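Local coordinates for vacuolar aminopeptidase 1 (PDB 5JGF), which removes N-terminal amino acids, preferably neutral or hydrophobic ones, from peptides and proteins as a zinc-dependent dodecameric enzyme of the yeast vacuole, at residues R260-L265 with S342-H347; V367-S372 with L430-L435; S90-L95 with V292-N297; S267-I272 with L451-F456; D242-T247 with S439-T444. All coordinates share one frame; numbering follows the deposited sequence.

Interactions 1, 2 and 3 all reach the mixed sheet, in which strands 289-295, 86-91, 339-347, 426-434 and 369-372 lie side by side in that order. Interactions 1 and 3, with centres about 9 Å apart, share one zinc ion, bound by Asp-262, Asp-344 and His-91. Interaction 2 lies on the other flank, its centre about 17 Å from that of interaction 3. Helix 261-278 serves interactions 1 and 4, so the bridging zinc ligand at its start and the helix packing further along belong to one element. Among these segments 90-95 comes first and 451-456 last; the three zinc ligands come from well-separated parts of the sequence. Interaction 5 lies toward a subunit interface.

Interaction 1. Residues R260-L265 with S342-H347; sequences RLDDRL and SADVNH. With ZN (zinc ion), chain K; ZN (zinc ion), chain L.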
# COMPACT_ATOMS: atom_id res chain seq x y z
N ARG D 260 36.74 12.50 -17.75
CA ARG D 260 36.37 12.57 -19.16
C ARG D 260 37.00 11.53 -20.10
O ARG D 260 37.32 11.84 -21.24
CB ARG D 260 36.66 13.99 -19.65
CG ARG D 260 36.11 15.07 -18.69
CD ARG D 260 36.47 16.51 -19.09
NE ARG D 260 37.89 16.83 -18.93
CZ ARG D 260 38.47 17.25 -17.81
NH1 ARG D 260 39.77 17.51 -17.79
NH2 ARG D 260 37.75 17.42 -16.70
N LEU D 261 37.14 10.29 -19.62
CA LEU D 261 37.71 9.22 -20.45
C LEU D 261 36.79 8.87 -21.63
O LEU D 261 37.25 8.57 -22.72
CB LEU D 261 37.96 7.96 -19.60
CG LEU D 261 39.00 8.02 -18.48
CD1 LEU D 261 39.20 6.63 -17.90
CD2 LEU D 261 40.33 8.54 -19.04
N ASP D 262 35.49 8.92 -21.40
CA ASP D 262 34.50 8.64 -22.43
C ASP D 262 34.22 9.95 -23.17
O ASP D 262 33.63 10.86 -22.58
CB ASP D 262 33.21 8.15 -21.74
CG ASP D 262 32.07 7.86 -22.71
OD1 ASP D 262 32.27 7.94 -23.93
OD2 ASP D 262 30.97 7.51 -22.23
N ASP D 263 34.64 10.11 -24.43
CA ASP D 263 35.37 9.11 -25.23
C ASP D 263 36.72 9.68 -25.71
O ASP D 263 37.21 9.34 -26.78
CB ASP D 263 34.47 8.71 -26.42
CG ASP D 263 35.06 7.61 -27.30
OD1 ASP D 263 35.76 6.72 -26.77
OD2 ASP D 263 34.81 7.61 -28.53
N ARG D 264 37.32 10.56 -24.91
CA ARG D 264 38.59 11.16 -25.29
C ARG D 264 39.71 10.14 -25.21
O ARG D 264 40.80 10.32 -25.77
CB ARG D 264 38.86 12.39 -24.41
CG ARG D 264 37.90 13.53 -24.76
CD ARG D 264 37.79 14.63 -23.72
NE ARG D 264 36.71 15.54 -24.13
CZ ARG D 264 36.35 16.64 -23.49
NH1 ARG D 264 36.98 16.99 -22.37
NH2 ARG D 264 35.34 17.38 -23.94
N LEU D 265 39.45 9.03 -24.51
CA LEU D 265 40.44 7.95 -24.39
C LEU D 265 40.63 7.33 -25.79
O LEU D 265 41.76 7.20 -26.27
CB LEU D 265 39.94 6.89 -23.40
CG LEU D 265 40.75 5.61 -23.21
CD1 LEU D 265 42.22 5.94 -22.90
CD2 LEU D 265 40.13 4.80 -22.07
N SER D 342 33.93 2.10 -35.15
CA SER D 342 33.25 3.06 -34.28
C SER D 342 33.93 2.83 -32.94
O SER D 342 33.61 1.86 -32.24
CB SER D 342 31.76 2.74 -34.19
OG SER D 342 31.13 3.56 -33.23
N ALA D 343 34.87 3.70 -32.59
CA ALA D 343 35.62 3.55 -31.35
C ALA D 343 35.06 4.36 -30.20
O ALA D 343 35.23 5.58 -30.14
CB ALA D 343 37.09 3.92 -31.59
N ASP D 344 34.39 3.67 -29.28
CA ASP D 344 33.81 4.31 -28.11
C ASP D 344 34.11 3.38 -26.93
O ASP D 344 33.98 2.16 -27.04
CB ASP D 344 32.30 4.48 -28.28
CG ASP D 344 31.72 5.50 -27.31
OD1 ASP D 344 32.46 5.96 -26.42
OD2 ASP D 344 30.52 5.84 -27.44
N VAL D 345 34.53 3.95 -25.82
CA VAL D 345 34.85 3.16 -24.64
C VAL D 345 33.70 2.25 -24.23
O VAL D 345 32.53 2.60 -24.39
CB VAL D 345 35.20 4.08 -23.44
CG1 VAL D 345 36.50 4.83 -23.73
CG2 VAL D 345 34.06 5.06 -23.18
N ASN D 346 34.04 1.07 -23.74
CA ASN D 346 33.02 0.14 -23.26
C ASN D 346 33.34 -0.16 -21.79
O ASN D 346 34.22 0.48 -21.20
CB ASN D 346 32.95 -1.14 -24.10
CG ASN D 346 34.29 -1.55 -24.67
OD1 ASN D 346 35.30 -1.51 -23.98
ND2 ASN D 346 34.30 -1.97 -25.93
N HIS D 347 32.64 -1.12 -21.21
CA HIS D 347 32.80 -1.38 -19.78
C HIS D 347 33.75 -2.45 -19.28
O HIS D 347 33.61 -3.63 -19.60
CB HIS D 347 31.42 -1.68 -19.19
CG HIS D 347 30.38 -0.65 -19.53
ND1 HIS D 347 30.34 0.59 -18.94
CD2 HIS D 347 29.35 -0.69 -20.41
CE1 HIS D 347 29.33 1.28 -19.43
NE2 HIS D 347 28.72 0.53 -20.33
ZN ZN K . 31.10 7.24 -25.38
ZN ZN L . 29.18 8.25 -22.80
O HOH W 1 30.86 5.12 -24.25
O HOH W 2 29.18 7.72 -24.83
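Asp-262 and Asp-344 meet on a shared zinc ion, which OD1 of Asp-262 binds at 2.0 Å and OD1 of Asp-344 at 2.1 Å. The metal draws these two OD1 atoms to 3.2 Å, with the carboxylate planes 52° apart. OD2 of Asp-344 adds a longer bond to this ion, while OD2 of Asp-262 binds the second. Asp-262 is the bridging ligand, and the cis peptide bond that follows it is characteristic of the two-zinc centre of M18 peptidases; His-91 joins the first ion, Glu-299 and His-438 the second. Behind the metals, Asp-263 OD1 accepts from Val-345 N at 3.2 Å, the donor standing 58° out of the carboxylate plane, and Asp-263 OD2 lies 2.6 Å from Ala-343 O. An alanine at Asp-263 would probably leave Val-345 N without this acceptor and the backbone after Asp-344 less firmly placed. CG2 of Val-345, set between the backbone N and the carbonyl carbon, comes within 3.5 Å of Asp-262 CG, whereas CG1 touches Leu-265 CD2 more loosely, at 4.0 Å. The other side of the zinc pair carries water: one molecule bridges the ions, another binds the first and donates to Val-345 O at 3.0 Å.

Interaction 2. Residues V367-S372 with L430-L435; sequences VGITLS and LGIAQL
Thr-370 and Gly-431 form an antiparallel hydrogen-bonded pair that joins strand 369-372 to strand 426-434 in the mixed sheet. Thr-370 N donates to Gly-431 O at 2.8 Å, and Gly-431 N returns a bond to Thr-370 O at 2.9 Å. The next pair, Leu-371 with Leu-430, is non-hydrogen-bonded; its side chains share the face opposite to that of Thr-370, and they cross with Leu-371 CD1 3.8 Å from Leu-430 CB. In Ile-369, chi1 of -155° puts CG1 anti to the backbone N, and CD1 beyond it lies against the glycine backbone, 3.5 Å from Gly-431 O. The same methyl touches Ile-432 CG1 at 4.0 Å.

In the next shell, Phe-455 and Phe-456 of helix 448-468 pack on Ile-369, and Phe-455 also touches Leu-430. Asn-346 ND2 donates to both Thr-370 O and Ser-372 OG, tying strand 369-372 to the metal-bearing strand 339-347. The touching parts themselves run 113° apart, so the pairing is short, and a water links the two segments where it stops. This water donates to Gly-368 O at 2.7 Å, accepts from Ala-433 N at 2.9 Å, and lies 3.0 Å from Thr-370 OG1.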
# COMPACT_ATOMS: atom_id res chain seq x y z
N VAL D 367 44.97 -5.52 -21.40
CA VAL D 367 45.04 -6.66 -22.30
C VAL D 367 44.96 -6.21 -23.76
O VAL D 367 45.82 -6.55 -24.57
CB VAL D 367 43.91 -7.66 -22.01
CG1 VAL D 367 43.85 -8.73 -23.10
CG2 VAL D 367 44.14 -8.31 -20.65
N GLY D 368 43.92 -5.45 -24.09
CA GLY D 368 43.77 -4.98 -25.45
C GLY D 368 42.41 -4.39 -25.74
O GLY D 368 41.58 -4.25 -24.84
N ILE D 369 42.17 -4.06 -27.00
CA ILE D 369 40.92 -3.47 -27.44
C ILE D 369 39.75 -4.41 -27.12
O ILE D 369 39.91 -5.63 -27.07
CB ILE D 369 40.96 -3.19 -28.97
CG1 ILE D 369 39.97 -2.07 -29.33
CG2 ILE D 369 40.65 -4.47 -29.76
CD1 ILE D 369 40.42 -0.69 -28.87
N THR D 370 38.57 -3.82 -26.90
CA THR D 370 37.39 -4.61 -26.59
C THR D 370 36.33 -4.44 -27.66
O THR D 370 35.94 -3.33 -28.00
CB THR D 370 36.79 -4.21 -25.22
OG1 THR D 370 37.75 -4.50 -24.19
CG2 THR D 370 35.51 -5.00 -24.94
N LEU D 371 35.88 -5.56 -28.20
CA LEU D 371 34.86 -5.56 -29.23
C LEU D 371 33.50 -5.43 -28.53
O LEU D 371 33.24 -6.13 -27.55
CB LEU D 371 34.94 -6.88 -30.01
CG LEU D 371 34.67 -6.90 -31.51
CD1 LEU D 371 35.40 -5.76 -32.22
CD2 LEU D 371 35.12 -8.24 -32.05
N SER D 372 32.66 -4.52 -29.02
CA SER D 372 31.33 -4.31 -28.44
C SER D 372 30.32 -5.07 -29.29
O SER D 372 30.15 -4.77 -30.48
CB SER D 372 30.98 -2.82 -28.41
OG SER D 372 31.86 -2.11 -27.56
N LEU D 430 33.81 -0.96 -31.15
CA LEU D 430 34.81 -1.47 -30.23
C LEU D 430 35.41 -0.28 -29.50
O LEU D 430 35.03 0.86 -29.76
CB LEU D 430 35.91 -2.22 -31.00
CG LEU D 430 36.52 -1.57 -32.24
CD1 LEU D 430 37.28 -0.31 -31.87
CD2 LEU D 430 37.46 -2.57 -32.93
N GLY D 431 36.33 -0.54 -28.59
CA GLY D 431 36.93 0.56 -27.87
C GLY D 431 37.79 0.10 -26.72
O GLY D 431 37.93 -1.10 -26.49
N ILE D 432 38.37 1.06 -26.02
CA ILE D 432 39.20 0.77 -24.87
C ILE D 432 38.22 0.75 -23.70
O ILE D 432 37.47 1.71 -23.51
CB ILE D 432 40.26 1.88 -24.67
CG1 ILE D 432 41.16 1.96 -25.91
CG2 ILE D 432 41.08 1.59 -23.41
CD1 ILE D 432 42.14 3.13 -25.90
N ALA D 433 38.22 -0.34 -22.94
CA ALA D 433 37.31 -0.47 -21.81
C ALA D 433 37.74 0.36 -20.62
O ALA D 433 38.93 0.57 -20.40
CB ALA D 433 37.19 -1.94 -21.42
N GLN D 434 36.77 0.82 -19.84
CA GLN D 434 37.06 1.61 -18.66
C GLN D 434 36.06 1.30 -17.55
O GLN D 434 34.99 0.74 -17.79
CB GLN D 434 36.98 3.11 -18.97
CG GLN D 434 35.60 3.57 -19.42
CD GLN D 434 35.42 5.07 -19.28
OE1 GLN D 434 35.19 5.58 -18.18
NE2 GLN D 434 35.53 5.78 -20.40
N LEU D 435 36.43 1.67 -16.33
CA LEU D 435 35.57 1.48 -15.18
C LEU D 435 34.86 2.81 -14.96
O LEU D 435 35.34 3.85 -15.42
CB LEU D 435 36.39 1.18 -13.92
CG LEU D 435 36.97 -0.22 -13.71
CD1 LEU D 435 37.95 -0.19 -12.54
CD2 LEU D 435 35.83 -1.20 -13.44
O HOH W 3 39.94 -2.63 -23.39

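Interaction 3. Residues S90-L95 with V292-N297; sequences SHVDAL and VTLYDN. With ZN (zinc ion), chain K.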
# COMPACT_ATOMS: atom_id res chain seq x y z
N SER D 90 35.08 8.51 -33.50
CA SER D 90 34.97 8.60 -32.04
C SER D 90 34.33 9.92 -31.67
O SER D 90 34.16 10.80 -32.52
CB SER D 90 36.35 8.51 -31.39
OG SER D 90 36.99 7.28 -31.69
N HIS D 91 33.95 10.09 -30.40
CA HIS D 91 33.36 11.35 -30.00
C HIS D 91 34.24 12.08 -29.00
O HIS D 91 34.86 11.47 -28.14
CB HIS D 91 31.91 11.16 -29.49
CG HIS D 91 31.79 10.43 -28.19
ND1 HIS D 91 31.77 11.08 -26.98
CD2 HIS D 91 31.57 9.12 -27.92
CE1 HIS D 91 31.54 10.20 -26.01
NE2 HIS D 91 31.41 9.01 -26.56
N VAL D 92 34.31 13.40 -29.15
CA VAL D 92 35.14 14.21 -28.27
C VAL D 92 34.37 14.97 -27.20
O VAL D 92 34.97 15.64 -26.37
CB VAL D 92 36.00 15.21 -29.08
CG1 VAL D 92 37.14 14.48 -29.75
CG2 VAL D 92 35.14 15.92 -30.12
N ASP D 93 33.04 14.89 -27.23
CA ASP D 93 32.27 15.56 -26.19
C ASP D 93 32.26 14.59 -25.01
O ASP D 93 32.37 13.38 -25.19
CB ASP D 93 30.83 15.85 -26.64
CG ASP D 93 30.04 14.59 -26.97
OD1 ASP D 93 28.89 14.46 -26.48
OD2 ASP D 93 30.55 13.74 -27.73
N ALA D 94 32.17 15.14 -23.80
CA ALA D 94 32.12 14.32 -22.60
C ALA D 94 31.10 14.93 -21.65
O ALA D 94 30.80 16.12 -21.75
CB ALA D 94 33.49 14.27 -21.93
N LEU D 95 30.57 14.12 -20.74
CA LEU D 95 29.60 14.63 -19.79
C LEU D 95 30.21 15.83 -19.08
O LEU D 95 31.38 15.81 -18.69
CB LEU D 95 29.23 13.56 -18.76
CG LEU D 95 27.89 12.85 -19.00
CD1 LEU D 95 27.93 12.14 -20.35
CD2 LEU D 95 27.63 11.86 -17.87
N VAL D 292 40.31 9.67 -39.39
CA VAL D 292 39.86 9.58 -38.01
C VAL D 292 38.95 10.80 -37.94
O VAL D 292 39.38 11.92 -38.17
CB VAL D 292 40.99 9.76 -36.98
CG1 VAL D 292 40.37 9.96 -35.59
CG2 VAL D 292 41.88 8.54 -36.97
N THR D 293 37.67 10.56 -37.67
CA THR D 293 36.72 11.65 -37.56
C THR D 293 36.21 11.67 -36.13
O THR D 293 35.79 10.65 -35.60
CB THR D 293 35.58 11.49 -38.57
OG1 THR D 293 36.12 11.53 -39.91
CG2 THR D 293 34.56 12.61 -38.43
N LEU D 294 36.29 12.85 -35.52
CA LEU D 294 35.90 13.07 -34.13
C LEU D 294 34.60 13.88 -34.08
O LEU D 294 34.53 14.99 -34.61
CB LEU D 294 37.01 13.82 -33.40
CG LEU D 294 38.40 13.18 -33.54
CD1 LEU D 294 39.43 14.04 -32.83
CD2 LEU D 294 38.37 11.77 -32.97
N TYR D 295 33.60 13.32 -33.41
CA TYR D 295 32.28 13.94 -33.31
C TYR D 295 31.95 14.56 -31.96
O TYR D 295 32.45 14.15 -30.92
CB TYR D 295 31.20 12.91 -33.64
CG TYR D 295 31.31 12.32 -35.02
CD1 TYR D 295 30.83 13.01 -36.13
CD2 TYR D 295 31.91 11.08 -35.22
CE1 TYR D 295 30.93 12.47 -37.41
CE2 TYR D 295 32.03 10.53 -36.50
CZ TYR D 295 31.53 11.23 -37.59
OH TYR D 295 31.64 10.69 -38.85
N ASP D 296 31.07 15.56 -32.02
CA ASP D 296 30.58 16.24 -30.83
C ASP D 296 29.21 15.62 -30.58
O ASP D 296 28.73 14.81 -31.38
CB ASP D 296 30.43 17.74 -31.13
CG ASP D 296 30.10 18.58 -29.90
OD1 ASP D 296 29.87 19.80 -30.08
OD2 ASP D 296 30.08 18.04 -28.77
N ASN D 297 28.60 15.97 -29.45
CA ASN D 297 27.25 15.54 -29.10
C ASN D 297 26.83 14.08 -29.12
O ASN D 297 25.64 13.79 -29.27
CB ASN D 297 26.26 16.35 -29.95
CG ASN D 297 26.46 17.85 -29.80
OD1 ASN D 297 26.75 18.35 -28.72
ND2 ASN D 297 26.28 18.57 -30.90
ZN ZN K . 31.10 7.24 -25.38
O HOH W 1 30.86 5.12 -24.25
O HOH W 2 29.18 7.72 -24.83
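Ser-90 and Val-92 bind strand 289-295 in parallel register: Ser-90 N donates to Thr-293 O at 3.1 Å, Tyr-295 N to Ser-90 O at 2.7 Å, and Val-92 N to Tyr-295 O, also at 2.7 Å. On the face of Ser-90 and Leu-294, Val-92 crosses Leu-294 at about a right angle, its CG1 3.7 Å from Leu-294 CB. The face of His-91 and Tyr-295 leads to the metal. CG of His-91 lies between its backbone N and carbonyl carbon (chi1 69°), and the ring runs away from strand 289-295 to bind a zinc ion through NE2 at 2.1 Å. Its ND1 donates to Asp-93 O at 3.0 Å, the oxygen lying only 8° out of the ring plane, which, with the zinc bond at NE2, helps to set the ring's rotation; a weak bond to Asp-93 OD2 is just as long. Asp-93 also packs its CB 3.1 Å from Asp-296 OD2, while that oxygen accepts from Asn-297 N. OD1 of Asp-93 is taken by Tyr-119 OH and Glu-299 N. An alanine at Asp-93 would probably leave Tyr-119 OH and Glu-299 N without this acceptor, and His-91 ND1 without its weak second bond. The histidine ligand at a strand's C-terminal end, followed two residues later by an aspartate, is the His-x-Asp pattern of the zinc exopeptidases to which M18 belongs.

Interaction 4. Residues S267-I272 with L451-F456; sequences SFAAMI and LGVKFF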
# COMPACT_ATOMS: atom_id res chain seq x y z
N SER D 267 39.47 8.67 -28.62
CA SER D 267 39.78 9.75 -29.55
C SER D 267 41.29 10.01 -29.59
O SER D 267 41.87 10.11 -30.67
CB SER D 267 39.05 11.03 -29.16
OG SER D 267 37.65 10.89 -29.38
N PHE D 268 41.90 10.10 -28.42
CA PHE D 268 43.34 10.34 -28.31
C PHE D 268 44.13 9.18 -28.93
O PHE D 268 45.03 9.38 -29.75
CB PHE D 268 43.74 10.50 -26.85
CG PHE D 268 45.21 10.78 -26.63
CD1 PHE D 268 45.71 12.07 -26.71
CD2 PHE D 268 46.08 9.74 -26.33
CE1 PHE D 268 47.07 12.33 -26.49
CE2 PHE D 268 47.44 9.98 -26.11
CZ PHE D 268 47.93 11.28 -26.19
N ALA D 269 43.78 7.95 -28.53
CA ALA D 269 44.46 6.77 -29.04
C ALA D 269 44.34 6.67 -30.56
O ALA D 269 45.31 6.33 -31.24
CB ALA D 269 43.89 5.51 -28.39
N ALA D 270 43.16 6.97 -31.10
CA ALA D 270 42.95 6.90 -32.54
C ALA D 270 43.75 7.97 -33.29
O ALA D 270 44.36 7.68 -34.32
CB ALA D 270 41.46 7.02 -32.87
N MET D 271 43.75 9.20 -32.77
CA MET D 271 44.49 10.28 -33.42
C MET D 271 46.00 10.05 -33.38
O MET D 271 46.70 10.29 -34.37
CB MET D 271 44.17 11.63 -32.78
CG MET D 271 42.83 12.22 -33.17
SD MET D 271 42.60 12.42 -34.97
CE MET D 271 44.07 13.18 -35.43
N ILE D 272 46.50 9.59 -32.24
CA ILE D 272 47.93 9.33 -32.12
C ILE D 272 48.30 8.21 -33.09
O ILE D 272 49.35 8.27 -33.74
CB ILE D 272 48.31 8.92 -30.68
CG1 ILE D 272 48.09 10.10 -29.73
CG2 ILE D 272 49.76 8.45 -30.62
CD1 ILE D 272 48.92 11.33 -30.07
N LEU D 451 48.06 0.25 -25.63
CA LEU D 451 47.54 -0.91 -26.33
C LEU D 451 46.51 -0.46 -27.38
O LEU D 451 46.39 -1.07 -28.44
CB LEU D 451 46.91 -1.90 -25.35
CG LEU D 451 47.91 -2.59 -24.40
CD1 LEU D 451 47.16 -3.36 -23.32
CD2 LEU D 451 48.82 -3.53 -25.19
N GLY D 452 45.79 0.61 -27.06
CA GLY D 452 44.80 1.14 -27.99
C GLY D 452 45.48 1.71 -29.22
O GLY D 452 45.12 1.40 -30.35
N VAL D 453 46.49 2.55 -28.99
CA VAL D 453 47.24 3.15 -30.08
C VAL D 453 47.81 2.05 -30.97
O VAL D 453 47.74 2.12 -32.20
CB VAL D 453 48.41 4.01 -29.56
CG1 VAL D 453 49.29 4.47 -30.72
CG2 VAL D 453 47.87 5.22 -28.80
N LYS D 454 48.39 1.03 -30.34
CA LYS D 454 48.98 -0.08 -31.06
C LYS D 454 47.96 -0.76 -31.96
O LYS D 454 48.24 -1.04 -33.13
CB LYS D 454 49.59 -1.08 -30.08
CG LYS D 454 50.31 -2.25 -30.74
CD LYS D 454 51.07 -3.07 -29.70
CE LYS D 454 50.63 -4.53 -29.70
NZ LYS D 454 50.87 -5.21 -31.00
N PHE D 455 46.77 -1.02 -31.43
CA PHE D 455 45.75 -1.67 -32.22
C PHE D 455 45.29 -0.80 -33.40
O PHE D 455 45.22 -1.28 -34.53
CB PHE D 455 44.53 -2.00 -31.37
CG PHE D 455 43.39 -2.55 -32.16
CD1 PHE D 455 43.43 -3.86 -32.64
CD2 PHE D 455 42.30 -1.75 -32.48
CE1 PHE D 455 42.40 -4.35 -33.44
CE2 PHE D 455 41.27 -2.24 -33.27
CZ PHE D 455 41.32 -3.54 -33.75
N PHE D 456 44.99 0.46 -33.14
CA PHE D 456 44.53 1.37 -34.18
C PHE D 456 45.59 1.60 -35.26
O PHE D 456 45.27 1.79 -36.43
CB PHE D 456 44.12 2.72 -33.57
CG PHE D 456 42.88 2.65 -32.72
CD1 PHE D 456 42.79 3.37 -31.54
CD2 PHE D 456 41.80 1.86 -33.10
CE1 PHE D 456 41.65 3.31 -30.75
CE2 PHE D 456 40.65 1.79 -32.32
CZ PHE D 456 40.58 2.52 -31.14
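CG of Phe-456 is anti to the carbonyl carbon (chi1 -68°), and the ring beyond it meets Ala-269 and Ala-270 of the facing helix. Val-453, one turn earlier, has CG1 anti to its backbone N (chi1 172°), which sets CG1 toward Ile-272 and leaves CG2 for Ala-269. The ring of Phe-456 meets Ala-269 by its edge: the methyl CB lies in the ring plane, 3.9 Å from CE1. Beside it, CD1 approaches the helix backbone and comes 3.6 Å from Ala-270 N. The two methyls of Val-453 touch different residues of helix 261-278, with CG2 3.7 Å from Ala-269 O and CG1 4.0 Å from Ile-272 CG2.

Small residues allow this closeness. Ala-269 CB faces Gly-452, 4.2 Å from its carbonyl C, where no side chain intervenes, and the segment axes approach to 8.0 Å with a crossing angle of -46°. No hydrogen bond passes between the helices; carbon side-chain atoms meet one another and the backbone of helix 261-278. On the other flank of Ile-272, its CG1 lies 3.6 Å above the plane of the Phe-268 ring, toward the rim.

Both helices rest on the mixed sheet, for Ala-270 and Phe-456 each touch Ile-88 of strand 86-91, and Ala-270 also meets Val-292 of strand 289-295. Phe-268 turns toward Phe-15 and Phe-18 of helix 7-21, while Met-271 and Ile-272 reach helix 25-38.

Interaction 5. Residues D242-T247 with S439-T444; sequences DVQKGT and SIRAAT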
# COMPACT_ATOMS: atom_id res chain seq x y z
N ASP D 242 35.99 18.98 -13.65
CA ASP D 242 36.89 18.60 -12.57
C ASP D 242 38.32 18.99 -12.94
O ASP D 242 38.81 18.62 -14.01
CB ASP D 242 36.83 17.08 -12.35
CG ASP D 242 37.46 16.64 -11.04
OD1 ASP D 242 38.33 17.37 -10.51
OD2 ASP D 242 37.10 15.56 -10.54
N VAL D 243 38.99 19.74 -12.07
CA VAL D 243 40.36 20.17 -12.34
C VAL D 243 41.41 19.23 -11.73
O VAL D 243 42.60 19.53 -11.79
CB VAL D 243 40.65 21.59 -11.80
CG1 VAL D 243 39.81 22.61 -12.54
CG2 VAL D 243 40.39 21.65 -10.30
N GLN D 244 40.98 18.11 -11.15
CA GLN D 244 41.95 17.19 -10.58
C GLN D 244 42.68 16.45 -11.69
O GLN D 244 42.07 15.71 -12.46
CB GLN D 244 41.29 16.18 -9.64
CG GLN D 244 42.29 15.21 -9.00
CD GLN D 244 41.63 14.23 -8.04
OE1 GLN D 244 40.46 13.89 -8.18
NE2 GLN D 244 42.41 13.75 -7.07
N LYS D 245 43.99 16.65 -11.77
CA LYS D 245 44.80 16.01 -12.80
C LYS D 245 44.77 14.49 -12.66
O LYS D 245 44.69 13.96 -11.55
CB LYS D 245 46.24 16.52 -12.71
CG LYS D 245 47.17 15.97 -13.78
CD LYS D 245 48.55 16.61 -13.69
CE LYS D 245 49.53 15.91 -14.62
NZ LYS D 245 50.07 16.84 -15.66
N GLY D 246 44.82 13.81 -13.79
CA GLY D 246 44.81 12.36 -13.79
C GLY D 246 46.04 11.81 -13.09
O GLY D 246 47.04 12.51 -12.93
N THR D 247 45.98 10.54 -12.69
CA THR D 247 47.09 9.92 -11.99
C THR D 247 47.20 8.42 -12.27
O THR D 247 46.20 7.75 -12.53
CB THR D 247 46.93 10.07 -10.46
OG1 THR D 247 46.65 11.44 -10.14
CG2 THR D 247 48.19 9.63 -9.74
N SER D 439 31.30 8.79 -14.80
CA SER D 439 31.57 9.35 -13.49
C SER D 439 32.33 10.64 -13.79
O SER D 439 32.70 10.89 -14.94
CB SER D 439 32.48 8.43 -12.67
OG SER D 439 32.98 9.11 -11.53
N ILE D 440 32.57 11.47 -12.78
CA ILE D 440 33.33 12.69 -13.00
C ILE D 440 34.82 12.30 -13.06
O ILE D 440 35.64 13.03 -13.62
CB ILE D 440 33.07 13.74 -11.90
CG1 ILE D 440 33.62 15.09 -12.35
CG2 ILE D 440 33.69 13.29 -10.58
CD1 ILE D 440 33.30 16.24 -11.41
N ARG D 441 35.16 11.15 -12.50
CA ARG D 441 36.55 10.67 -12.53
C ARG D 441 36.53 9.16 -12.71
O ARG D 441 36.16 8.41 -11.80
CB ARG D 441 37.30 11.06 -11.25
CG ARG D 441 38.82 10.85 -11.32
CD ARG D 441 39.48 11.39 -10.06
NE ARG D 441 40.93 11.21 -10.00
CZ ARG D 441 41.82 11.94 -10.68
NH1 ARG D 441 43.12 11.69 -10.54
NH2 ARG D 441 41.42 12.91 -11.49
N ALA D 442 36.93 8.71 -13.90
CA ALA D 442 36.92 7.30 -14.24
C ALA D 442 38.28 6.61 -14.14
O ALA D 442 39.25 7.19 -13.65
CB ALA D 442 36.34 7.12 -15.65
N ALA D 443 38.34 5.37 -14.61
CA ALA D 443 39.58 4.61 -14.56
C ALA D 443 39.70 3.57 -15.66
O ALA D 443 38.71 3.00 -16.11
CB ALA D 443 39.71 3.93 -13.20
N THR D 444 40.94 3.31 -16.08
CA THR D 444 41.21 2.30 -17.09
C THR D 444 42.60 1.74 -16.76
O THR D 444 43.19 2.13 -15.75
CB THR D 444 41.19 2.91 -18.53
OG1 THR D 444 41.33 1.86 -19.49
CG2 THR D 444 42.30 3.93 -18.71
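Arg-441 holds the loop that links strand 233-242 to strand 247-249, at a place where a second subunit joins the contact. Its chain is extended from CG to NE, with CG anti to the backbone N (chi1 -169°), which carries the guanidinium across to the loop's carbonyls. NH1 donates to Lys-245 O at 2.9 Å, with an N-H...O angle of 153°. NH2 adds two weak bonds, to Gln-244 O at 3.0 Å and to Lys-245 O at 3.4 Å. The amide of Gln-244 stacks over one face of the guanidinium, the planes 22° apart, with OE1 3.1 Å above the guanidinium plane of Arg-441 and displaced toward its rim. Thr-247 OG1 lies at the guanidinium edge instead. Next to this polar grip, Ile-440 crosses Asp-242 at about a right angle, CD1 3.7 Å from Asp-242 CB.

Each backbone is shaped by a turn of its own. Asp-242 OD1 accepts from Gln-244 N at 2.8 Å in an Asx turn, and Ser-439 OG accepts from Arg-441 N at 3.1 Å in an ST turn. NH1 of Arg-441 also forms a salt bridge with Asp-131 of the second subunit. The cation therefore meets uncharged carbonyls within its own chain and finds a carboxylate across the interface, so the same guanidinium takes part in both the loop contact and the subunit interface.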